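Long-range contacts in putative cathepsin d (Ixodes ricinus, PDB 5N7Q), which probably hydrolyses internal peptide bonds of proteins as a pepsin-like aspartic endopeptidase, and binds the inhibitor pepstatin A: residues P5-V11 with G169-G175; H179-K183 with F335-A339; I186-P190 with I274-F279. All blocks are in the same frame, centred on the assembly; numbering follows the deposited sequence.

How the interactions relate
All three interactions touch the six-stranded antiparallel sheet that joins the two lobes of pepsin-like aspartic peptidases. Interaction 1 forms one border with strands 6-13 and 170-174. Interaction 2 lies where the chain ends and strand 332-337 runs out, and interaction 3 packs a hairpin from the second mixed sheet against the opposite border strand, 187-190, the neighbour of 332-337. The centres of interactions 1 and 2 are about 14 Å apart, as are those of 2 and 3, whereas 1 and 3 are about 23 Å apart; E171 of interaction 1 touches H181 of interaction 2. Along the chain, interaction 1 closes first, and interaction 3 is nested within the loop closed by interaction 2. Both chain termini are thereby built into the region joining the lobes.

Interaction 1 of 3, residues P5-V11 with G169-G175; sequences PYPEPLV and GGEVLFG
Strands 6-11 and 170-174 run antiparallel, their short axes 153° apart, and register Y6 against F174, P7 against L173 and E8 against V172 at one border of the interdomain sheet of the pepsin fold. The pairs Y6-F174 and E8-V172 are hydrogen-bonded in both directions: Y6 N reaches F174 O at 2.9 Å, and E8 N reaches V172 O at 2.8 Å. P7, opposite L173, and P9, opposite E171, fall at non-hydrogen-bonded positions, where the lack of an N-H costs the pairing nothing.

Y6, E8, L10, V172 and F174 share one face; all but Y6 touch F35 of strand 29-36, and Y6 lies against M144 of helix 140-146. The Y6 and F174 side chains cross at about a right angle, and the Y6 hydroxyl continues outward to a hydrogen bond with L149 O. With its CG anti to the carbonyl carbon (chi1 -68°), the F174 ring turns an edge to the partner strand, so that CE2 lies 4.0 Å from E8 CB, while CG1 of V172 sits over one of its faces, toward the rim. Beyond CB, E8 leads its carboxylate away from strand 170-174. L10 lays CD1 beside the backbone where G170 brings no side chain, and the same methyl meets V172 CG2 at 4.0 Å.

P7, P9, E171 and L173 make up the other face. A bend at chi2 (64°) brings L173 CD1 up to P5 and P7, 3.9 Å from P5 CB and equally close to P7 CA. E171 stretches out beyond CG and sets OE1 3.5 Å from P7 CB; its OE2 makes a weak hydrogen bond with H181 NE2. Near the far end, a water donates to L10 O at 2.8 Å and to G170 O at 3.2 Å, clipping the two carbonyls together.

Interaction 2 of 3, residues H179-K183 with F335-A339; sequences HDHYK and FAEVA
The carbonyl oxygen of E337 is gripped twice by the facing loop: K183 N donates a nearly straight hydrogen bond to it (2.9 Å, 166° at the hydrogen), and Y182 CA adds a C-H...O contact at 3.3 Å. This is one half of a single beta bridge between Y182 and V338, by which the 3-10 turn at 179-181 and the residues after it hold the C-terminal end of the chain, where strand 332-337 of the interdomain sheet runs out. The other half is built on H181 O. It accepts A339 N at 3.0 Å, with the donor standing 65° out of the carbonyl plane, while V338 brings its CA and its CG2 methyl to the same oxygen.

Y182 has its CG between the backbone N and the carbonyl carbon (chi1 81°), which brings the ring past A336; CD1 lies only 3.4 Å from A336 CB. One face of the phenol receives the imidazole of H179, whose ND1 also makes a weak bond to Y182 O. H181 points its ring elsewhere, where it stacks with Y159.

The extended side chain of K183 crosses that of E337 obliquely. Its CE packs 3.5 Å from V338 O, and NZ forms a rather long salt bridge to E337 OE2 at 3.4 Å. This charge pair lies at the surface. A water lies close to the second carboxylate oxygen, E337 OE1, and a separate water bridges the two backbones, accepting from E337 N at 3.0 Å and lying 2.6 Å from K183 O.

Interaction 3 of 3, residues I186-P190 with I274-F279; sequences ITYVP and ISGKEF
A tight beta hairpin, turned by a type I' turn from I274 to K277, leans its tip and one side against strand 187-190, a border strand of the interdomain sheet. S275 makes the polar link: OG, anti to its own carbonyl carbon (chi1 -65°), donates to Y188 O at 2.8 Å. The hydroxyl approaches with a C=O...donor angle of 130°, tilted 27° from the carbonyl plane. This is the one hydrogen bond between the two segments.

Apolar groups flank this bond. V189 sets CB 3.9 Å from I274 CG2, and its side chain crosses that of the isoleucine at a slant. T187 turns toward the hairpin and divides its branches: CG2 meets S275 CB at 3.8 Å, OG1 lies 3.4 Å from the methylene CD of K277, and CB abuts the rim of the F279 ring, in its plane and 3.8 Å from CZ. The lysine then carries its amine away.

The contact is further enclosed on the sheet side by strand 332-337, whose V333 packs on V189 and F335 on I274, and by helix 316-319, where F318 touches both I274 and F279.

Interaction 1 of 3, residues P5-V11 with G169-G175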
loop_
_atom_site.group_PDB
_atom_site.type_symbol
_atom_site.label_atom_id
_atom_site.label_comp_id
_atom_site.label_asym_id
_atom_site.label_seq_id
_atom_site.Cartn_x
_atom_site.Cartn_y
_atom_site.Cartn_z
ATOM N N PRO A 5 20.008 -3.137 -8.489
ATOM C CA PRO A 5 18.586 -2.947 -8.163
ATOM C C PRO A 5 17.995 -1.745 -8.889
ATOM O O PRO A 5 18.724 -0.967 -9.520
ATOM C CB PRO A 5 18.637 -2.703 -6.662
ATOM C CG PRO A 5 19.891 -1.893 -6.508
ATOM C CD PRO A 5 20.876 -2.572 -7.432
ATOM N N TYR A 6 16.680 -1.595 -8.794
ATOM C CA TYR A 6 15.951 -0.547 -9.536
ATOM C C TYR A 6 15.195 0.333 -8.544
ATOM O O TYR A 6 14.171 -0.089 -8.016
ATOM C CB TYR A 6 14.979 -1.140 -10.582
ATOM C CG TYR A 6 15.636 -2.213 -11.408
ATOM C CD1 TYR A 6 16.416 -1.901 -12.520
ATOM C CD2 TYR A 6 15.500 -3.528 -11.043
ATOM C CE1 TYR A 6 17.031 -2.902 -13.250
ATOM C CE2 TYR A 6 16.096 -4.546 -11.763
ATOM C CZ TYR A 6 16.853 -4.236 -12.872
ATOM O OH TYR A 6 17.481 -5.276 -13.562
ATOM N N PRO A 7 15.716 1.548 -8.265
ATOM C CA PRO A 7 15.014 2.448 -7.347
ATOM C C PRO A 7 13.854 3.140 -8.020
ATOM O O PRO A 7 14.044 3.795 -9.050
ATOM C CB PRO A 7 16.103 3.451 -6.912
ATOM C CG PRO A 7 17.072 3.441 -8.027
ATOM C CD PRO A 7 17.021 2.107 -8.675
ATOM N N GLU A 8 12.664 3.007 -7.452
ATOM C CA GLU A 8 11.489 3.634 -7.982
ATOM C C GLU A 8 11.074 4.787 -7.045
ATOM O O GLU A 8 10.625 4.546 -5.922
ATOM C CB GLU A 8 10.360 2.622 -8.116
ATOM C CG GLU A 8 8.984 3.210 -8.438
ATOM C CD GLU A 8 8.838 3.801 -9.816
ATOM O OE1 GLU A 8 9.799 3.713 -10.613
ATOM O OE2 GLU A 8 7.737 4.345 -10.118
ATOM N N PRO A 9 11.249 6.032 -7.495
ATOM C CA PRO A 9 10.918 7.167 -6.629
ATOM C C PRO A 9 9.437 7.425 -6.542
ATOM O O PRO A 9 8.751 7.390 -7.566
ATOM C CB PRO A 9 11.616 8.337 -7.313
ATOM C CG PRO A 9 11.553 7.973 -8.749
ATOM C CD PRO A 9 11.747 6.496 -8.816
ATOM N N LEU A 10 8.948 7.716 -5.341
ATOM C CA LEU A 10 7.534 8.004 -5.077
ATOM C C LEU A 10 7.268 9.466 -4.718
ATOM O O LEU A 10 8.102 10.135 -4.095
ATOM C CB LEU A 10 6.996 7.128 -3.943
ATOM C CG LEU A 10 7.241 5.633 -4.109
ATOM C CD1 LEU A 10 6.814 4.894 -2.845
ATOM C CD2 LEU A 10 6.493 5.102 -5.328
ATOM N N VAL A 11 6.083 9.926 -5.109
ATOM C CA VAL A 11 5.497 11.170 -4.635
ATOM C C VAL A 11 4.510 10.835 -3.518
ATOM O O VAL A 11 3.754 9.858 -3.601
ATOM C CB VAL A 11 4.798 11.909 -5.805
ATOM C CG1 VAL A 11 3.879 13.022 -5.311
ATOM C CG2 VAL A 11 5.841 12.444 -6.761
ATOM N N GLY A 169 9.172 11.739 -1.595
ATOM C CA GLY A 169 7.998 11.076 -1.041
ATOM C C GLY A 169 8.240 9.669 -0.536
ATOM O O GLY A 169 7.572 9.243 0.400
ATOM N N GLY A 170 9.188 8.956 -1.135
ATOM C CA GLY A 170 9.380 7.552 -0.819
ATOM C C GLY A 170 10.106 6.838 -1.931
ATOM O O GLY A 170 10.449 7.443 -2.934
ATOM N N GLU A 171 10.281 5.540 -1.766
ATOM C CA GLU A 171 10.968 4.702 -2.739
ATOM C C GLU A 171 10.486 3.286 -2.625
ATOM O O GLU A 171 10.367 2.778 -1.523
ATOM C CB GLU A 171 12.475 4.734 -2.502
ATOM C CG GLU A 171 13.278 3.778 -3.364
ATOM C CD GLU A 171 14.759 3.860 -3.076
ATOM O OE1 GLU A 171 15.385 4.710 -3.738
ATOM O OE2 GLU A 171 15.270 3.160 -2.167
ATOM N N VAL A 172 10.274 2.637 -3.765
ATOM C CA VAL A 172 10.244 1.173 -3.801
ATOM C C VAL A 172 11.547 0.722 -4.447
ATOM O O VAL A 172 11.787 1.066 -5.598
ATOM C CB VAL A 172 9.031 0.607 -4.565
ATOM C CG1 VAL A 172 9.052 -0.904 -4.470
ATOM C CG2 VAL A 172 7.701 1.139 -4.020
ATOM N N LEU A 173 12.376 -0.009 -3.710
ATOM C CA LEU A 173 13.642 -0.503 -4.245
ATOM C C LEU A 173 13.475 -1.935 -4.685
ATOM O O LEU A 173 13.360 -2.846 -3.859
ATOM C CB LEU A 173 14.749 -0.377 -3.210
ATOM C CG LEU A 173 16.136 -0.833 -3.671
ATOM C CD1 LEU A 173 16.633 0.031 -4.805
ATOM C CD2 LEU A 173 17.093 -0.714 -2.502
ATOM N N PHE A 174 13.466 -2.145 -5.992
ATOM C CA PHE A 174 13.335 -3.496 -6.536
ATOM C C PHE A 174 14.683 -4.216 -6.581
ATOM O O PHE A 174 15.597 -3.747 -7.256
ATOM C CB PHE A 174 12.697 -3.441 -7.931
ATOM C CG PHE A 174 11.255 -3.004 -7.903
ATOM C CD1 PHE A 174 10.261 -3.923 -7.626
ATOM C CD2 PHE A 174 10.890 -1.687 -8.087
ATOM C CE1 PHE A 174 8.932 -3.533 -7.550
ATOM C CE2 PHE A 174 9.557 -1.294 -8.029
ATOM C CZ PHE A 174 8.584 -2.221 -7.774
ATOM N N GLY A 175 14.799 -5.332 -5.861
ATOM C CA GLY A 175 16.038 -6.113 -5.893
ATOM C C GLY A 175 17.084 -5.679 -4.893
ATOM O O GLY A 175 18.256 -5.985 -5.031
HETATM O O HOH W 1 10.851 10.306 -4.206
#

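Interaction 2 of 3, residues H179-K183 with F335-A339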
loop_
_atom_site.group_PDB
_atom_site.type_symbol
_atom_site.label_atom_id
_atom_site.label_comp_id
_atom_site.label_asym_id
_atom_site.label_seq_id
_atom_site.Cartn_x
_atom_site.Cartn_y
_atom_site.Cartn_z
ATOM N N HIS A 179 20.267 0.111 3.469
ATOM C CA HIS A 179 20.507 0.423 4.878
ATOM C C HIS A 179 20.582 1.944 5.102
ATOM O O HIS A 179 20.485 2.378 6.236
ATOM C CB HIS A 179 21.776 -0.288 5.390
ATOM C CG HIS A 179 21.791 -0.560 6.869
ATOM N ND1 HIS A 179 21.274 0.311 7.805
ATOM C CD2 HIS A 179 22.242 -1.629 7.567
ATOM C CE1 HIS A 179 21.445 -0.194 9.016
ATOM N NE2 HIS A 179 22.024 -1.374 8.895
ATOM N N ASP A 180 20.673 2.771 4.052
ATOM C CA ASP A 180 20.562 4.201 4.256
ATOM C C ASP A 180 19.128 4.646 4.527
ATOM O O ASP A 180 18.911 5.811 4.849
ATOM C CB ASP A 180 21.255 4.972 3.134
ATOM C CG ASP A 180 22.787 4.804 3.161
ATOM O OD1 ASP A 180 23.338 4.656 4.293
ATOM O OD2 ASP A 180 23.398 4.778 2.057
ATOM N N HIS A 181 18.150 3.740 4.426
ATOM C CA HIS A 181 16.791 4.035 4.859
ATOM C C HIS A 181 16.396 3.450 6.188
ATOM O O HIS A 181 15.233 3.612 6.583
ATOM C CB HIS A 181 15.765 3.558 3.819
ATOM C CG HIS A 181 15.759 4.372 2.572
ATOM N ND1 HIS A 181 15.645 5.744 2.584
ATOM C CD2 HIS A 181 15.812 4.004 1.273
ATOM C CE1 HIS A 181 15.661 6.189 1.333
ATOM N NE2 HIS A 181 15.760 5.151 0.527
ATOM N N TYR A 182 17.307 2.826 6.925
ATOM C CA TYR A 182 16.934 2.296 8.229
ATOM C C TYR A 182 18.086 2.315 9.223
ATOM O O TYR A 182 19.261 2.390 8.823
ATOM C CB TYR A 182 16.289 0.902 8.116
ATOM C CG TYR A 182 17.239 -0.283 7.977
ATOM C CD1 TYR A 182 17.786 -0.913 9.105
ATOM C CD2 TYR A 182 17.553 -0.821 6.734
ATOM C CE1 TYR A 182 18.616 -2.021 8.972
ATOM C CE2 TYR A 182 18.393 -1.908 6.607
ATOM C CZ TYR A 182 18.905 -2.511 7.749
ATOM O OH TYR A 182 19.722 -3.594 7.611
ATOM N N LYS A 183 17.733 2.274 10.496
ATOM C CA LYS A 183 18.733 2.172 11.569
ATOM C C LYS A 183 18.457 0.934 12.394
ATOM O O LYS A 183 17.338 0.400 12.427
ATOM C CB LYS A 183 18.789 3.441 12.421
ATOM C CG LYS A 183 17.493 3.942 12.981
ATOM C CD LYS A 183 17.725 5.263 13.739
ATOM C CE LYS A 183 16.528 6.199 13.727
ATOM N NZ LYS A 183 16.622 7.228 14.818
ATOM N N PHE A 335 11.008 -5.627 9.124
ATOM C CA PHE A 335 10.708 -4.265 9.581
ATOM C C PHE A 335 11.941 -3.703 10.298
ATOM O O PHE A 335 12.561 -4.387 11.103
ATOM C CB PHE A 335 9.516 -4.197 10.542
ATOM C CG PHE A 335 8.206 -4.612 9.931
ATOM C CD1 PHE A 335 7.599 -3.844 8.937
ATOM C CD2 PHE A 335 7.583 -5.773 10.346
ATOM C CE1 PHE A 335 6.382 -4.232 8.388
ATOM C CE2 PHE A 335 6.382 -6.165 9.790
ATOM C CZ PHE A 335 5.786 -5.410 8.821
ATOM N N ALA A 336 12.256 -2.448 10.040
ATOM C CA ALA A 336 13.292 -1.738 10.812
ATOM C C ALA A 336 12.898 -0.273 10.976
ATOM O O ALA A 336 12.293 0.303 10.104
ATOM C CB ALA A 336 14.649 -1.840 10.147
ATOM N N GLU A 337 13.368 0.343 12.044
ATOM C CA GLU A 337 13.148 1.758 12.272
ATOM C C GLU A 337 13.688 2.565 11.106
ATOM O O GLU A 337 14.826 2.398 10.716
ATOM C CB GLU A 337 13.909 2.171 13.532
ATOM C CG GLU A 337 13.651 3.591 13.959
ATOM C CD GLU A 337 14.250 3.948 15.319
ATOM O OE1 GLU A 337 14.900 3.100 15.984
ATOM O OE2 GLU A 337 14.054 5.115 15.727
ATOM N N VAL A 338 12.880 3.458 10.573
ATOM C CA VAL A 338 13.272 4.263 9.424
ATOM C C VAL A 338 14.410 5.225 9.793
ATOM O O VAL A 338 14.551 5.597 10.964
ATOM C CB VAL A 338 12.027 4.957 8.809
ATOM C CG1 VAL A 338 11.578 6.149 9.655
ATOM C CG2 VAL A 338 12.257 5.348 7.363
ATOM N N ALA A 339 15.240 5.593 8.815
ATOM C CA ALA A 339 16.337 6.545 9.071
ATOM C C ALA A 339 15.934 7.949 8.672
ATOM O O ALA A 339 16.600 8.603 7.840
ATOM C CB ALA A 339 17.596 6.140 8.339
ATOM O OXT ALA A 339 14.917 8.450 9.166
HETATM O O HOH W 2 15.571 -1.172 13.451
HETATM O O HOH W 3 16.686 1.107 15.756
#

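Interaction 3 of 3, residues I186-P190 with I274-F279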
loop_
_atom_site.group_PDB
_atom_site.type_symbol
_atom_site.label_atom_id
_atom_site.label_comp_id
_atom_site.label_asym_id
_atom_site.label_seq_id
_atom_site.Cartn_x
_atom_site.Cartn_y
_atom_site.Cartn_z
ATOM N N ILE A 186 17.103 -5.331 11.127
ATOM C CA ILE A 186 15.809 -5.782 10.631
ATOM C C ILE A 186 15.282 -6.897 11.513
ATOM O O ILE A 186 16.021 -7.839 11.854
ATOM C CB ILE A 186 15.937 -6.279 9.176
ATOM C CG1 ILE A 186 16.287 -5.127 8.236
ATOM C CG2 ILE A 186 14.611 -6.816 8.677
ATOM C CD1 ILE A 186 16.904 -5.559 6.923
ATOM N N THR A 187 14.001 -6.784 11.862
ATOM C CA THR A 187 13.223 -7.914 12.437
ATOM C C THR A 187 12.368 -8.573 11.373
ATOM O O THR A 187 11.546 -7.899 10.757
ATOM C CB THR A 187 12.302 -7.388 13.547
ATOM O OG1 THR A 187 13.111 -6.805 14.571
ATOM C CG2 THR A 187 11.493 -8.511 14.166
ATOM N N TYR A 188 12.547 -9.888 11.177
ATOM C CA TYR A 188 11.761 -10.620 10.194
ATOM C C TYR A 188 10.621 -11.373 10.853
ATOM O O TYR A 188 10.735 -11.802 12.001
ATOM C CB TYR A 188 12.662 -11.573 9.405
ATOM C CG TYR A 188 13.515 -10.872 8.369
ATOM C CD1 TYR A 188 12.951 -10.409 7.200
ATOM C CD2 TYR A 188 14.884 -10.678 8.571
ATOM C CE1 TYR A 188 13.706 -9.756 6.235
ATOM C CE2 TYR A 188 15.667 -10.024 7.614
ATOM C CZ TYR A 188 15.076 -9.583 6.436
ATOM O OH TYR A 188 15.814 -8.934 5.479
ATOM N N VAL A 189 9.533 -11.520 10.110
ATOM C CA VAL A 189 8.366 -12.321 10.483
ATOM C C VAL A 189 8.026 -13.190 9.246
ATOM O O VAL A 189 7.999 -12.696 8.119
ATOM C CB VAL A 189 7.177 -11.445 10.969
ATOM C CG1 VAL A 189 6.666 -10.505 9.889
ATOM C CG2 VAL A 189 6.087 -12.309 11.569
ATOM N N PRO A 190 7.796 -14.485 9.432
ATOM C CA PRO A 190 7.489 -15.303 8.255
ATOM C C PRO A 190 6.092 -15.038 7.732
ATOM O O PRO A 190 5.148 -14.852 8.517
ATOM C CB PRO A 190 7.568 -16.742 8.773
ATOM C CG PRO A 190 7.450 -16.646 10.240
ATOM C CD PRO A 190 7.892 -15.283 10.671
ATOM N N ILE A 274 5.698 -7.724 17.174
ATOM C CA ILE A 274 5.859 -8.609 16.031
ATOM C C ILE A 274 7.184 -9.319 16.202
ATOM O O ILE A 274 8.196 -8.677 16.451
ATOM C CB ILE A 274 5.866 -7.816 14.687
ATOM C CG1 ILE A 274 4.637 -6.880 14.599
ATOM C CG2 ILE A 274 5.962 -8.785 13.523
ATOM C CD1 ILE A 274 4.686 -5.923 13.410
ATOM N N SER A 275 7.161 -10.642 16.127
ATOM C CA SER A 275 8.355 -11.466 16.407
ATOM C C SER A 275 9.009 -11.119 17.757
ATOM O O SER A 275 10.228 -11.135 17.898
ATOM C CB SER A 275 9.350 -11.399 15.240
ATOM O OG SER A 275 8.784 -11.996 14.069
ATOM N N GLY A 276 8.169 -10.802 18.742
ATOM C CA GLY A 276 8.626 -10.485 20.075
ATOM C C GLY A 276 9.172 -9.102 20.307
ATOM O O GLY A 276 9.507 -8.775 21.447
ATOM N N LYS A 277 9.260 -8.291 19.259
ATOM C CA LYS A 277 9.794 -6.937 19.353
ATOM C C LYS A 277 8.662 -5.919 19.271
ATOM O O LYS A 277 7.690 -6.091 18.516
ATOM C CB LYS A 277 10.807 -6.682 18.250
ATOM C CG LYS A 277 11.418 -5.301 18.340
ATOM C CD LYS A 277 12.614 -5.119 17.437
ATOM C CE LYS A 277 13.139 -3.705 17.535
ATOM N NZ LYS A 277 13.846 -3.430 18.816
ATOM N N GLU A 278 8.817 -4.834 20.016
ATOM C CA GLU A 278 7.823 -3.759 20.020
ATOM C C GLU A 278 8.079 -2.758 18.911
ATOM O O GLU A 278 9.189 -2.250 18.763
ATOM C CB GLU A 278 7.809 -3.044 21.364
ATOM C CG GLU A 278 7.241 -3.939 22.459
ATOM C CD GLU A 278 6.913 -3.226 23.758
ATOM O OE1 GLU A 278 7.110 -2.000 23.872
ATOM O OE2 GLU A 278 6.443 -3.931 24.673
ATOM N N PHE A 279 7.017 -2.436 18.186
ATOM C CA PHE A 279 7.028 -1.415 17.143
ATOM C C PHE A 279 6.009 -0.343 17.573
ATOM O O PHE A 279 4.804 -0.522 17.417
ATOM C CB PHE A 279 6.677 -2.054 15.788
ATOM C CG PHE A 279 7.728 -3.014 15.316
ATOM C CD1 PHE A 279 8.799 -2.572 14.570
ATOM C CD2 PHE A 279 7.657 -4.345 15.683
ATOM C CE1 PHE A 279 9.797 -3.450 14.188
ATOM C CE2 PHE A 279 8.646 -5.234 15.302
ATOM C CZ PHE A 279 9.714 -4.776 14.547
#